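Local coordinates for putative diflavin flavoprotein A 3 (PDB 6H0C) that probably passes electrons from NADH to oxygen, reducing it to water, through a flavodiiron core of metallo-beta-lactamase-like and flavodoxin-like domains, the part in this chain, at residues Lys26-Tyr31 / Thr269-Gln274; Gly175-Gly180 / Arg196-Cys201; Ala308-Gly313 / Gly330-Asn335; Met357-Phe362 / Thr373-Phe378. All blocks are in the same frame, centred on the assembly; numbering follows the deposited sequence.

Contact 1: Lys26-Tyr31 / Thr269-Gln274; sequences KFEIEY and TSTLAQ
Thr271, on helix 268-281, meets the loop 26-31 with its methyl. The tight part is here: Thr271 CG2 lies 3.4 Å from Phe27 O and 4.0 Å from Glu28 CG. With CG2 anti to the backbone N, the methyl is turned to the loop. The hydroxyl OG1 is beside the N and bonds back to Gly267 O, just before the helix. The side chains of Glu28 and Thr271 cross at about a right angle.

The other end is looser. Ile29 CG2 comes no closer than 4.0 Å to Gln274 O and 4.2 Å to Gln274 CB. Gln274 is bent at chi2 (-47°), which carries its amide back to Ser270 OG, 3.2 Å from NE2. Between the two ends sits one water. It accepts from Ile29 N and donates to Thr271 O, each at 2.9 Å.

No direct hydrogen bond crosses the contact. The loop and the flavodoxin-like helix therefore meet through methyl groups and one water bridge, while the hydroxyl of Thr271 and the amide of Gln274 are spent on bonds along their own chain.

Contact 2: Gly175-Gly180 / Arg196-Cys201; sequences GAHVCG and RYYFDC
Gly175 opens segment 175-180 by lying across the ring of Tyr198. Its CA stands 4.2 Å from the ring centroid and 16° off the normal, a CH-pi contact. Its carbonyl O is over the same ring, nearer the rim, 3.3 Å from Tyr198 CG.

Ala176 comes next. Its N is also above the ring, towards the rim, and its CA is 3.7 Å from Tyr198 CD2. Its CB points away from 196-201 and touches Asp194 and Arg195, earlier in the helix.

His177 is the centre of an inverse gamma turn. Its ring swings back to the tyrosine, with CD2 3.7 Å from Tyr198 CD2. Tyr198 CE2 lies over one face of the imidazole, off its centre. The two planes are 53° apart, an oblique aromatic pair. Both imidazole nitrogens are taken: NE2 bonds Glu30 OE1 and ND1 bonds Thr37 OG1, which should fix the ring's rotation.

From Val178 onward the loop no longer meets 196-201; Val178 packs instead on Tyr191 and Asp194 of the same helix. Tyr198 reaches the loop with CG anti to its backbone N (chi1 -175°), and its OH bonds Lys172 O, at the start of the same loop. Arg196 grips Asp200 OD1 side-on through NE and NH2.

The ring thus pins the loop that follows strand 167-171 against helix 189-202, a buried strand-loop-helix connection within the metallo-beta-lactamase-like domain of flavodiiron proteins.

Contact 3: Ala308-Gly313 / Gly330-Asn335; sequences AGFIFG and GITLAN
The Phe310 ring takes the methyl of Thr332 on one face. Thr332 CG2 sits almost over the centre, 3.8 Å from the centroid and 12° off the normal, a CH-pi contact. The Phe312 ring is met differently. Thr332 OG1 lies at its edge, in the ring plane, 3.3 Å from Phe312 CZ and 3.4 Å from CE2. One threonine thus serves two phenylalanines, which approach it from the opposite direction.

The branches of Thr332 divide the work. With chi1 at -62°, OG1 lies beside the backbone N and CG2 is anti to it. This sends CG2 to the face of Phe310 and OG1 to the edge of Phe312. OG1 also bonds Ala328 O one turn back in the helix. The hydroxyl is thereby satisfied although buried.

Both rings also meet Phe362 of helix 353-364 edge-to-face, and Phe310 meets Phe367 likewise. Strand 309-313 is the central strand of the parallel flavodoxin-like sheet, and helix 323-335 packs on it within the beta-alpha-beta unit that runs on to strand 341-348.

Contact 4: Met357-Phe362 / Thr373-Phe378; sequences MLENKF and TIRVKF
Glu359 crosses from helix 353-364 to segment 373-378, on strand 368-377, and meets Thr373 and Arg375. Its CB is 4.1 Å from Thr373 OG1. CG is anti to the backbone N and passes closer to the same hydroxyl, at 3.7 Å. The chain stays extended to CD, where the carboxylate splits its two oxygens between partners.

OE2 accepts from Thr373 OG1 at 2.6 Å, a short bond that arrives from above the carboxylate plane. Two waters also donate to OE2. One accepts from Thr373 N, and the other, 2.6 Å from OE2, accepts from Arg375 NH1.

OE1 takes Arg375 NH2 in a salt bridge of 2.9 Å, with an N-H...O angle of 161°. The oxygen lies in the guanidinium plane, yet the nitrogen stands 42° out of the carboxylate plane, and the two planes are 51° apart. This is a single-nitrogen contact, not a two-pronged one. Thr373 CG2 covers one guanidinium face off centre. Arg375 NH2 has a second acid, Asp356 OD1, so the positive charge is shared between two residues of the helix.

The contact is at the surface, with two waters bridging its polar groups. It ties helix 353-364 to the edge strand 368-377, the last helix-strand step of a beta-alpha-beta unit in the flavodoxin-like fold.

From the N terminus, the loop after strand 14-21 gives the first half of contact 1. Its partner comes more than 230 residues later, in the flavodoxin-like domain. Contact 2 nests inside this long loop, within the metallo-beta-lactamase-like domain. The two touch where Ile29 O meets Tyr197 OH. Contacts 3 and 4 follow in series as short local closures, and no contacts cross. They lie on the same parallel sheet and join where Phe312 CB packs on Leu358 CD1. Contact 1 also reaches contact 3, where Thr269 meets Gly313, and contact 4, where Leu272 meets Val376. Contact 1 therefore ties the two domains together, while the others brace one domain each.

Contact 1: Lys26-Tyr31 / Thr269-Gln274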
loop_
_atom_site.group_PDB
_atom_site.type_symbol
_atom_site.label_atom_id
_atom_site.label_comp_id
_atom_site.label_asym_id
_atom_site.label_seq_id
_atom_site.Cartn_x
_atom_site.Cartn_y
_atom_site.Cartn_z
ATOM N N LYS A 26 -7.619 -12.191 -3.877
ATOM C CA LYS A 26 -8.316 -10.955 -4.243
ATOM C C LYS A 26 -8.072 -10.584 -5.709
ATOM O O LYS A 26 -6.991 -10.819 -6.240
ATOM C CB LYS A 26 -7.879 -9.773 -3.364
ATOM C CG LYS A 26 -7.374 -10.086 -1.956
ATOM C CD LYS A 26 -6.651 -8.845 -1.390
ATOM C CE LYS A 26 -6.077 -9.059 0.007
ATOM N NZ LYS A 26 -7.124 -8.987 1.066
ATOM N N PHE A 27 -9.072 -9.988 -6.352
ATOM C CA PHE A 27 -8.872 -9.416 -7.677
ATOM C C PHE A 27 -8.238 -8.042 -7.533
ATOM O O PHE A 27 -8.919 -7.015 -7.585
ATOM C CB PHE A 27 -10.188 -9.317 -8.459
ATOM C CG PHE A 27 -10.790 -10.646 -8.790
ATOM C CD1 PHE A 27 -10.202 -11.475 -9.740
ATOM C CD2 PHE A 27 -11.939 -11.080 -8.147
ATOM C CE1 PHE A 27 -10.754 -12.717 -10.048
ATOM C CE2 PHE A 27 -12.496 -12.318 -8.448
ATOM C CZ PHE A 27 -11.903 -13.137 -9.401
ATOM N N GLU A 28 -6.932 -8.030 -7.319
ATOM C CA GLU A 28 -6.189 -6.783 -7.321
ATOM C C GLU A 28 -5.028 -6.957 -8.272
ATOM O O GLU A 28 -4.483 -8.051 -8.372
ATOM C CB GLU A 28 -5.728 -6.421 -5.917
ATOM C CG GLU A 28 -6.885 -6.065 -5.009
ATOM C CD GLU A 28 -6.447 -5.855 -3.586
ATOM O OE1 GLU A 28 -5.225 -5.865 -3.330
ATOM O OE2 GLU A 28 -7.329 -5.687 -2.719
ATOM N N ILE A 29 -4.682 -5.900 -8.999
ATOM C CA ILE A 29 -3.726 -6.015 -10.101
ATOM C C ILE A 29 -2.398 -6.632 -9.637
ATOM O O ILE A 29 -1.751 -7.364 -10.390
ATOM C CB ILE A 29 -3.477 -4.623 -10.773
ATOM C CG1 ILE A 29 -2.861 -4.768 -12.163
ATOM C CG2 ILE A 29 -2.615 -3.732 -9.905
ATOM C CD1 ILE A 29 -3.819 -5.287 -13.188
ATOM N N GLU A 30 -2.017 -6.388 -8.385
ATOM C CA GLU A 30 -0.704 -6.837 -7.913
ATOM C C GLU A 30 -0.583 -8.359 -7.787
ATOM O O GLU A 30 0.527 -8.881 -7.736
ATOM C CB GLU A 30 -0.371 -6.187 -6.570
ATOM C CG GLU A 30 -1.240 -6.664 -5.424
ATOM C CD GLU A 30 -1.292 -5.657 -4.295
ATOM O OE1 GLU A 30 -0.498 -5.779 -3.331
ATOM O OE2 GLU A 30 -2.129 -4.737 -4.384
ATOM N N TYR A 31 -1.709 -9.071 -7.741
ATOM C CA TYR A 31 -1.681 -10.539 -7.709
ATOM C C TYR A 31 -1.755 -11.130 -9.121
ATOM O O TYR A 31 -1.995 -12.326 -9.290
ATOM C CB TYR A 31 -2.826 -11.092 -6.834
ATOM C CG TYR A 31 -2.782 -10.549 -5.426
ATOM C CD1 TYR A 31 -1.756 -10.904 -4.561
ATOM C CD2 TYR A 31 -3.746 -9.656 -4.972
ATOM C CE1 TYR A 31 -1.688 -10.389 -3.269
ATOM C CE2 TYR A 31 -3.688 -9.133 -3.684
ATOM C CZ TYR A 31 -2.655 -9.504 -2.838
ATOM O OH TYR A 31 -2.584 -8.992 -1.563
ATOM N N THR A 269 -12.999 1.347 -5.360
ATOM C CA THR A 269 -12.524 2.418 -6.227
ATOM C C THR A 269 -11.006 2.432 -6.225
ATOM O O THR A 269 -10.378 2.677 -7.254
ATOM C CB THR A 269 -13.052 3.796 -5.801
ATOM O OG1 THR A 269 -14.464 3.865 -6.046
ATOM C CG2 THR A 269 -12.366 4.874 -6.603
ATOM N N SER A 270 -10.417 2.151 -5.067
ATOM C CA SER A 270 -8.966 2.098 -4.965
ATOM C C SER A 270 -8.402 0.967 -5.816
ATOM O O SER A 270 -7.394 1.138 -6.498
ATOM C CB SER A 270 -8.526 1.922 -3.520
ATOM O OG SER A 270 -7.133 1.644 -3.478
ATOM N N THR A 271 -9.056 -0.189 -5.770
ATOM C CA THR A 271 -8.668 -1.321 -6.608
ATOM C C THR A 271 -8.647 -0.933 -8.097
ATOM O O THR A 271 -7.700 -1.252 -8.819
ATOM C CB THR A 271 -9.614 -2.509 -6.375
ATOM O OG1 THR A 271 -9.528 -2.900 -4.998
ATOM C CG2 THR A 271 -9.242 -3.689 -7.259
ATOM N N LEU A 272 -9.679 -0.223 -8.549
ATOM C CA LEU A 272 -9.736 0.242 -9.936
ATOM C C LEU A 272 -8.558 1.157 -10.215
ATOM O O LEU A 272 -7.906 1.062 -11.261
ATOM C CB LEU A 272 -11.046 0.986 -10.225
ATOM C CG LEU A 272 -12.368 0.247 -9.969
ATOM C CD1 LEU A 272 -13.553 1.114 -10.388
ATOM C CD2 LEU A 272 -12.402 -1.099 -10.684
ATOM N N ALA A 273 -8.289 2.040 -9.259
ATOM C CA ALA A 273 -7.252 3.049 -9.416
ATOM C C ALA A 273 -5.887 2.419 -9.659
ATOM O O ALA A 273 -5.121 2.903 -10.499
ATOM C CB ALA A 273 -7.206 3.955 -8.188
ATOM N N GLN A 274 -5.576 1.346 -8.928
ATOM C CA GLN A 274 -4.257 0.726 -9.067
ATOM C C GLN A 274 -4.152 0.084 -10.444
ATOM O O GLN A 274 -3.085 0.111 -11.073
ATOM C CB GLN A 274 -3.990 -0.308 -7.968
ATOM C CG GLN A 274 -4.393 0.143 -6.559
ATOM C CD GLN A 274 -3.921 1.553 -6.198
ATOM O OE1 GLN A 274 -2.839 1.992 -6.594
ATOM N NE2 GLN A 274 -4.741 2.265 -5.435
HETATM O O HOH W 1 -5.984 -3.467 -8.273
#

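Contact 2: Gly175-Gly180 / Arg196-Cys201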
loop_
_atom_site.group_PDB
_atom_site.type_symbol
_atom_site.label_atom_id
_atom_site.label_comp_id
_atom_site.label_asym_id
_atom_site.label_seq_id
_atom_site.Cartn_x
_atom_site.Cartn_y
_atom_site.Cartn_z
ATOM N N GLY A 175 9.036 -6.066 -1.028
ATOM C CA GLY A 175 8.435 -7.384 -0.980
ATOM C C GLY A 175 8.135 -7.958 -2.351
ATOM O O GLY A 175 8.535 -7.409 -3.375
ATOM N N ALA A 176 7.419 -9.076 -2.363
ATOM C CA ALA A 176 7.037 -9.720 -3.603
ATOM C C ALA A 176 5.893 -10.676 -3.330
ATOM O O ALA A 176 5.905 -11.386 -2.328
ATOM C CB ALA A 176 8.209 -10.450 -4.212
ATOM N N HIS A 177 4.898 -10.670 -4.209
ATOM C CA HIS A 177 3.750 -11.546 -4.048
ATOM C C HIS A 177 4.063 -12.891 -4.663
ATOM O O HIS A 177 3.759 -13.147 -5.828
ATOM C CB HIS A 177 2.497 -10.926 -4.673
ATOM C CG HIS A 177 1.909 -9.824 -3.852
ATOM N ND1 HIS A 177 1.564 -9.989 -2.528
ATOM C CD2 HIS A 177 1.617 -8.536 -4.160
ATOM C CE1 HIS A 177 1.071 -8.857 -2.056
ATOM N NE2 HIS A 177 1.098 -7.959 -3.026
ATOM N N VAL A 178 4.709 -13.737 -3.873
ATOM C CA VAL A 178 5.056 -15.079 -4.321
ATOM C C VAL A 178 5.112 -16.045 -3.138
ATOM O O VAL A 178 5.750 -15.773 -2.113
ATOM C CB VAL A 178 6.404 -15.099 -5.082
ATOM C CG1 VAL A 178 7.523 -14.599 -4.194
ATOM C CG2 VAL A 178 6.703 -16.495 -5.587
ATOM N N CYS A 179 4.420 -17.168 -3.290
ATOM C CA CYS A 179 4.369 -18.185 -2.260
ATOM C C CYS A 179 5.342 -19.303 -2.606
ATOM O O CYS A 179 5.276 -19.894 -3.681
ATOM C CB CYS A 179 2.950 -18.730 -2.117
ATOM S SG CYS A 179 2.761 -19.891 -0.760
ATOM N N GLY A 180 6.263 -19.573 -1.696
ATOM C CA GLY A 180 7.224 -20.634 -1.892
ATOM C C GLY A 180 7.594 -21.208 -0.544
ATOM O O GLY A 180 7.155 -20.697 0.488
ATOM N N ARG A 196 9.997 -6.912 -9.558
ATOM C CA ARG A 196 9.753 -5.792 -10.465
ATOM C C ARG A 196 8.252 -5.516 -10.608
ATOM O O ARG A 196 7.823 -4.365 -10.601
ATOM C CB ARG A 196 10.379 -6.063 -11.842
ATOM C CG ARG A 196 10.114 -4.983 -12.895
ATOM C CD ARG A 196 10.909 -3.733 -12.601
ATOM N NE ARG A 196 10.250 -2.526 -13.093
ATOM C CZ ARG A 196 10.667 -1.810 -14.132
ATOM N NH1 ARG A 196 11.753 -2.177 -14.799
ATOM N NH2 ARG A 196 9.998 -0.724 -14.499
ATOM N N TYR A 197 7.458 -6.573 -10.746
ATOM C CA TYR A 197 6.021 -6.424 -10.907
ATOM C C TYR A 197 5.426 -5.795 -9.648
ATOM O O TYR A 197 4.539 -4.937 -9.711
ATOM C CB TYR A 197 5.373 -7.781 -11.196
ATOM C CG TYR A 197 3.905 -7.690 -11.524
ATOM C CD1 TYR A 197 3.478 -7.140 -12.728
ATOM C CD2 TYR A 197 2.938 -8.136 -10.626
ATOM C CE1 TYR A 197 2.125 -7.045 -13.033
ATOM C CE2 TYR A 197 1.592 -8.047 -10.922
ATOM C CZ TYR A 197 1.189 -7.503 -12.126
ATOM O OH TYR A 197 -0.153 -7.412 -12.428
ATOM N N TYR A 198 5.940 -6.229 -8.503
ATOM C CA TYR A 198 5.543 -5.686 -7.217
ATOM C C TYR A 198 5.844 -4.188 -7.176
ATOM O O TYR A 198 4.970 -3.377 -6.849
ATOM C CB TYR A 198 6.263 -6.427 -6.085
ATOM C CG TYR A 198 5.835 -6.038 -4.682
ATOM C CD1 TYR A 198 6.397 -4.933 -4.039
ATOM C CD2 TYR A 198 4.884 -6.786 -3.990
ATOM C CE1 TYR A 198 6.020 -4.581 -2.752
ATOM C CE2 TYR A 198 4.499 -6.446 -2.694
ATOM C CZ TYR A 198 5.074 -5.348 -2.077
ATOM O OH TYR A 198 4.691 -5.010 -0.794
ATOM N N PHE A 199 7.071 -3.812 -7.520
ATOM C CA PHE A 199 7.419 -2.393 -7.571
ATOM C C PHE A 199 6.489 -1.608 -8.496
ATOM O O PHE A 199 5.955 -0.568 -8.118
ATOM C CB PHE A 199 8.864 -2.198 -8.024
ATOM C CG PHE A 199 9.260 -0.751 -8.150
ATOM C CD1 PHE A 199 9.002 -0.046 -9.316
ATOM C CD2 PHE A 199 9.866 -0.092 -7.093
ATOM C CE1 PHE A 199 9.356 1.290 -9.434
ATOM C CE2 PHE A 199 10.230 1.245 -7.205
ATOM C CZ PHE A 199 9.974 1.937 -8.376
ATOM N N ASP A 200 6.315 -2.113 -9.711
ATOM C CA ASP A 200 5.508 -1.447 -10.723
ATOM C C ASP A 200 4.066 -1.224 -10.289
ATOM O O ASP A 200 3.500 -0.158 -10.527
ATOM C CB ASP A 200 5.521 -2.248 -12.020
ATOM C CG ASP A 200 6.870 -2.200 -12.722
ATOM O OD1 ASP A 200 7.718 -1.353 -12.344
ATOM O OD2 ASP A 200 7.068 -3.005 -13.658
ATOM N N CYS A 201 3.466 -2.225 -9.661
ATOM C CA CYS A 201 2.068 -2.109 -9.262
ATOM C C CYS A 201 1.868 -1.242 -8.026
ATOM O O CYS A 201 0.929 -0.445 -7.970
ATOM C CB CYS A 201 1.473 -3.495 -9.013
ATOM S SG CYS A 201 1.294 -4.487 -10.509
#

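Contact 3: Ala308-Gly313 / Gly330-Asn335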
loop_
_atom_site.group_PDB
_atom_site.type_symbol
_atom_site.label_atom_id
_atom_site.label_comp_id
_atom_site.label_asym_id
_atom_site.label_seq_id
_atom_site.Cartn_x
_atom_site.Cartn_y
_atom_site.Cartn_z
ATOM N N ALA A 308 0.360 16.093 -17.307
ATOM C CA ALA A 308 -0.139 16.294 -18.661
ATOM C C ALA A 308 -1.606 15.893 -18.729
ATOM O O ALA A 308 -2.341 16.296 -19.635
ATOM C CB ALA A 308 0.688 15.488 -19.665
ATOM N N GLY A 309 -2.018 15.074 -17.769
ATOM C CA GLY A 309 -3.405 14.670 -17.644
ATOM C C GLY A 309 -3.704 14.393 -16.184
ATOM O O GLY A 309 -2.780 14.218 -15.389
ATOM N N PHE A 310 -4.984 14.378 -15.828
ATOM C CA PHE A 310 -5.412 13.976 -14.491
ATOM C C PHE A 310 -6.637 13.077 -14.590
ATOM O O PHE A 310 -7.411 13.162 -15.548
ATOM C CB PHE A 310 -5.715 15.195 -13.607
ATOM C CG PHE A 310 -6.835 16.076 -14.125
ATOM C CD1 PHE A 310 -8.146 15.834 -13.767
ATOM C CD2 PHE A 310 -6.566 17.152 -14.961
ATOM C CE1 PHE A 310 -9.168 16.638 -14.241
ATOM C CE2 PHE A 310 -7.585 17.960 -15.432
ATOM C CZ PHE A 310 -8.886 17.703 -15.075
ATOM N N ILE A 311 -6.808 12.223 -13.589
ATOM C CA ILE A 311 -7.900 11.257 -13.542
ATOM C C ILE A 311 -8.505 11.240 -12.144
ATOM O O ILE A 311 -7.771 11.161 -11.163
ATOM C CB ILE A 311 -7.404 9.847 -13.898
ATOM C CG1 ILE A 311 -6.733 9.843 -15.283
ATOM C CG2 ILE A 311 -8.540 8.839 -13.820
ATOM C CD1 ILE A 311 -6.157 8.488 -15.707
ATOM N N PHE A 312 -9.830 11.327 -12.049
ATOM C CA PHE A 312 -10.530 11.243 -10.760
ATOM C C PHE A 312 -11.244 9.901 -10.604
ATOM O O PHE A 312 -11.927 9.440 -11.529
ATOM C CB PHE A 312 -11.556 12.374 -10.606
ATOM C CG PHE A 312 -11.009 13.637 -9.960
ATOM C CD1 PHE A 312 -11.536 14.102 -8.758
ATOM C CD2 PHE A 312 -10.001 14.377 -10.567
ATOM C CE1 PHE A 312 -11.061 15.273 -8.170
ATOM C CE2 PHE A 312 -9.520 15.548 -9.981
ATOM C CZ PHE A 312 -10.049 15.992 -8.779
ATOM N N GLY A 313 -11.087 9.287 -9.431
ATOM C CA GLY A 313 -11.779 8.053 -9.096
ATOM C C GLY A 313 -12.556 8.255 -7.808
ATOM O O GLY A 313 -11.998 8.695 -6.799
ATOM N N GLY A 330 -12.287 21.144 -6.634
ATOM C CA GLY A 330 -12.135 22.588 -6.638
ATOM C C GLY A 330 -10.707 23.020 -6.913
ATOM O O GLY A 330 -10.451 23.934 -7.707
ATOM N N ILE A 331 -9.765 22.364 -6.245
ATOM C CA ILE A 331 -8.355 22.685 -6.425
ATOM C C ILE A 331 -7.929 22.354 -7.846
ATOM O O ILE A 331 -7.177 23.103 -8.467
ATOM C CB ILE A 331 -7.468 21.932 -5.405
ATOM C CG1 ILE A 331 -7.838 22.356 -3.976
ATOM C CG2 ILE A 331 -5.989 22.182 -5.686
ATOM C CD1 ILE A 331 -7.216 21.492 -2.891
ATOM N N THR A 332 -8.426 21.239 -8.370
ATOM C CA THR A 332 -8.075 20.834 -9.724
ATOM C C THR A 332 -8.627 21.831 -10.745
ATOM O O THR A 332 -7.903 22.281 -11.633
ATOM C CB THR A 332 -8.587 19.417 -10.030
ATOM O OG1 THR A 332 -7.958 18.486 -9.138
ATOM C CG2 THR A 332 -8.260 19.023 -11.472
ATOM N N LEU A 333 -9.898 22.199 -10.608
ATOM C CA LEU A 333 -10.496 23.164 -11.533
ATOM C C LEU A 333 -9.812 24.526 -11.434
ATOM O O LEU A 333 -9.627 25.209 -12.446
ATOM C CB LEU A 333 -12.000 23.317 -11.278
ATOM C CG LEU A 333 -12.880 22.131 -11.678
ATOM C CD1 LEU A 333 -14.312 22.368 -11.250
ATOM C CD2 LEU A 333 -12.807 21.916 -13.170
ATOM N N ALA A 334 -9.437 24.920 -10.220
ATOM C CA ALA A 334 -8.791 26.217 -10.019
ATOM C C ALA A 334 -7.386 26.252 -10.605
ATOM O O ALA A 334 -6.844 27.323 -10.838
ATOM C CB ALA A 334 -8.746 26.569 -8.538
ATOM N N ASN A 335 -6.794 25.089 -10.849
ATOM C CA ASN A 335 -5.385 25.060 -11.231
ATOM C C ASN A 335 -5.040 24.402 -12.557
ATOM O O ASN A 335 -4.005 24.711 -13.141
ATOM C CB ASN A 335 -4.579 24.378 -10.137
ATOM C CG ASN A 335 -4.449 25.239 -8.914
ATOM O OD1 ASN A 335 -3.642 26.176 -8.885
ATOM N ND2 ASN A 335 -5.254 24.946 -7.896
#

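Contact 4: Met357-Phe362 / Thr373-Phe378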
loop_
_atom_site.group_PDB
_atom_site.type_symbol
_atom_site.label_atom_id
_atom_site.label_comp_id
_atom_site.label_asym_id
_atom_site.label_seq_id
_atom_site.Cartn_x
_atom_site.Cartn_y
_atom_site.Cartn_z
ATOM N N MET A 357 -21.454 13.371 -11.625
ATOM C CA MET A 357 -21.116 14.729 -11.208
ATOM C C MET A 357 -19.743 15.137 -11.753
ATOM O O MET A 357 -19.594 16.185 -12.385
ATOM C CB MET A 357 -21.149 14.842 -9.681
ATOM C CG MET A 357 -20.921 16.249 -9.138
ATOM S SD MET A 357 -19.176 16.699 -8.981
ATOM C CE MET A 357 -18.613 15.555 -7.711
ATOM N N LEU A 358 -18.742 14.294 -11.519
ATOM C CA LEU A 358 -17.390 14.572 -11.990
ATOM C C LEU A 358 -17.299 14.679 -13.520
ATOM O O LEU A 358 -16.667 15.599 -14.054
ATOM C CB LEU A 358 -16.430 13.498 -11.483
ATOM C CG LEU A 358 -16.120 13.524 -9.985
ATOM C CD1 LEU A 358 -15.286 12.312 -9.612
ATOM C CD2 LEU A 358 -15.408 14.819 -9.604
ATOM N N GLU A 359 -17.920 13.740 -14.224
ATOM C CA GLU A 359 -17.878 13.751 -15.679
ATOM C C GLU A 359 -18.452 15.067 -16.204
ATOM O O GLU A 359 -17.860 15.722 -17.063
ATOM C CB GLU A 359 -18.651 12.555 -16.238
ATOM C CG GLU A 359 -18.720 12.487 -17.762
ATOM C CD GLU A 359 -19.359 11.200 -18.256
ATOM O OE1 GLU A 359 -20.483 10.884 -17.813
ATOM O OE2 GLU A 359 -18.730 10.500 -19.077
ATOM N N ASN A 360 -19.597 15.454 -15.655
ATOM C CA ASN A 360 -20.281 16.681 -16.050
ATOM C C ASN A 360 -19.486 17.939 -15.771
ATOM O O ASN A 360 -19.443 18.848 -16.602
ATOM C CB ASN A 360 -21.622 16.787 -15.338
ATOM C CG ASN A 360 -22.661 15.906 -15.948
ATOM O OD1 ASN A 360 -22.603 15.603 -17.139
ATOM N ND2 ASN A 360 -23.625 15.482 -15.143
ATOM N N LYS A 361 -18.874 17.999 -14.590
ATOM C CA LYS A 361 -18.121 19.183 -14.198
ATOM C C LYS A 361 -16.889 19.355 -15.083
ATOM O O LYS A 361 -16.574 20.467 -15.509
ATOM C CB LYS A 361 -17.731 19.111 -12.716
ATOM C CG LYS A 361 -18.750 19.778 -11.797
ATOM C CD LYS A 361 -20.157 19.344 -12.152
ATOM C CE LYS A 361 -21.214 20.152 -11.425
ATOM N NZ LYS A 361 -22.565 19.532 -11.601
ATOM N N PHE A 362 -16.210 18.257 -15.386
ATOM C CA PHE A 362 -15.029 18.328 -16.229
ATOM C C PHE A 362 -15.417 18.628 -17.680
ATOM O O PHE A 362 -14.732 19.400 -18.363
ATOM C CB PHE A 362 -14.213 17.036 -16.116
ATOM C CG PHE A 362 -13.488 16.906 -14.802
ATOM C CD1 PHE A 362 -12.773 17.979 -14.284
ATOM C CD2 PHE A 362 -13.540 15.729 -14.073
ATOM C CE1 PHE A 362 -12.111 17.873 -13.062
ATOM C CE2 PHE A 362 -12.884 15.621 -12.852
ATOM C CZ PHE A 362 -12.172 16.689 -12.347
ATOM N N THR A 373 -15.617 7.292 -19.639
ATOM C CA THR A 373 -15.854 7.207 -18.203
ATOM C C THR A 373 -16.162 5.778 -17.762
ATOM O O THR A 373 -16.967 5.085 -18.376
ATOM C CB THR A 373 -16.999 8.137 -17.777
ATOM O OG1 THR A 373 -16.609 9.497 -18.012
ATOM C CG2 THR A 373 -17.318 7.955 -16.300
ATOM N N ILE A 374 -15.491 5.341 -16.703
ATOM C CA ILE A 374 -15.601 3.970 -16.233
ATOM C C ILE A 374 -16.553 3.844 -15.052
ATOM O O ILE A 374 -16.356 4.475 -14.013
ATOM C CB ILE A 374 -14.225 3.426 -15.817
ATOM C CG1 ILE A 374 -13.346 3.223 -17.050
ATOM C CG2 ILE A 374 -14.369 2.131 -15.046
ATOM C CD1 ILE A 374 -11.892 2.984 -16.703
ATOM N N ARG A 375 -17.583 3.023 -15.223
ATOM C CA ARG A 375 -18.543 2.747 -14.164
ATOM C C ARG A 375 -18.564 1.252 -13.838
ATOM O O ARG A 375 -18.976 0.436 -14.657
ATOM C CB ARG A 375 -19.934 3.226 -14.577
ATOM C CG ARG A 375 -20.031 4.737 -14.747
ATOM C CD ARG A 375 -21.400 5.171 -15.254
ATOM N NE ARG A 375 -21.565 6.622 -15.218
ATOM C CZ ARG A 375 -21.240 7.438 -16.219
ATOM N NH1 ARG A 375 -20.727 6.948 -17.342
ATOM N NH2 ARG A 375 -21.429 8.746 -16.100
ATOM N N VAL A 376 -18.104 0.897 -12.642
ATOM C CA VAL A 376 -18.069 -0.499 -12.213
ATOM C C VAL A 376 -19.065 -0.771 -11.101
ATOM O O VAL A 376 -18.913 -0.254 -9.990
ATOM C CB VAL A 376 -16.676 -0.899 -11.710
ATOM C CG1 VAL A 376 -16.687 -2.352 -11.245
ATOM C CG2 VAL A 376 -15.640 -0.675 -12.799
ATOM N N LYS A 377 -20.071 -1.595 -11.388
ATOM C CA LYS A 377 -21.087 -1.917 -10.384
ATOM C C LYS A 377 -20.684 -3.122 -9.513
ATOM O O LYS A 377 -20.385 -4.209 -10.017
ATOM C CB LYS A 377 -22.441 -2.167 -11.054
ATOM C CG LYS A 377 -23.632 -1.556 -10.297
ATOM C CD LYS A 377 -24.951 -1.873 -11.009
ATOM C CE LYS A 377 -26.160 -1.336 -10.265
ATOM N NZ LYS A 377 -27.429 -1.747 -10.939
ATOM N N PHE A 378 -20.684 -2.891 -8.200
ATOM C CA PHE A 378 -20.232 -3.852 -7.188
ATOM C C PHE A 378 -18.789 -4.311 -7.426
ATOM O O PHE A 378 -18.000 -3.604 -8.049
ATOM C CB PHE A 378 -21.171 -5.062 -7.121
ATOM C CG PHE A 378 -21.196 -5.736 -5.767
ATOM C CD1 PHE A 378 -20.767 -5.057 -4.632
ATOM C CD2 PHE A 378 -21.625 -7.052 -5.632
ATOM C CE1 PHE A 378 -20.782 -5.669 -3.388
ATOM C CE2 PHE A 378 -21.640 -7.669 -4.390
ATOM C CZ PHE A 378 -21.218 -6.977 -3.268
HETATM O O HOH W 2 -16.854 9.618 -21.574
HETATM O O HOH W 3 -20.049 8.339 -19.766
#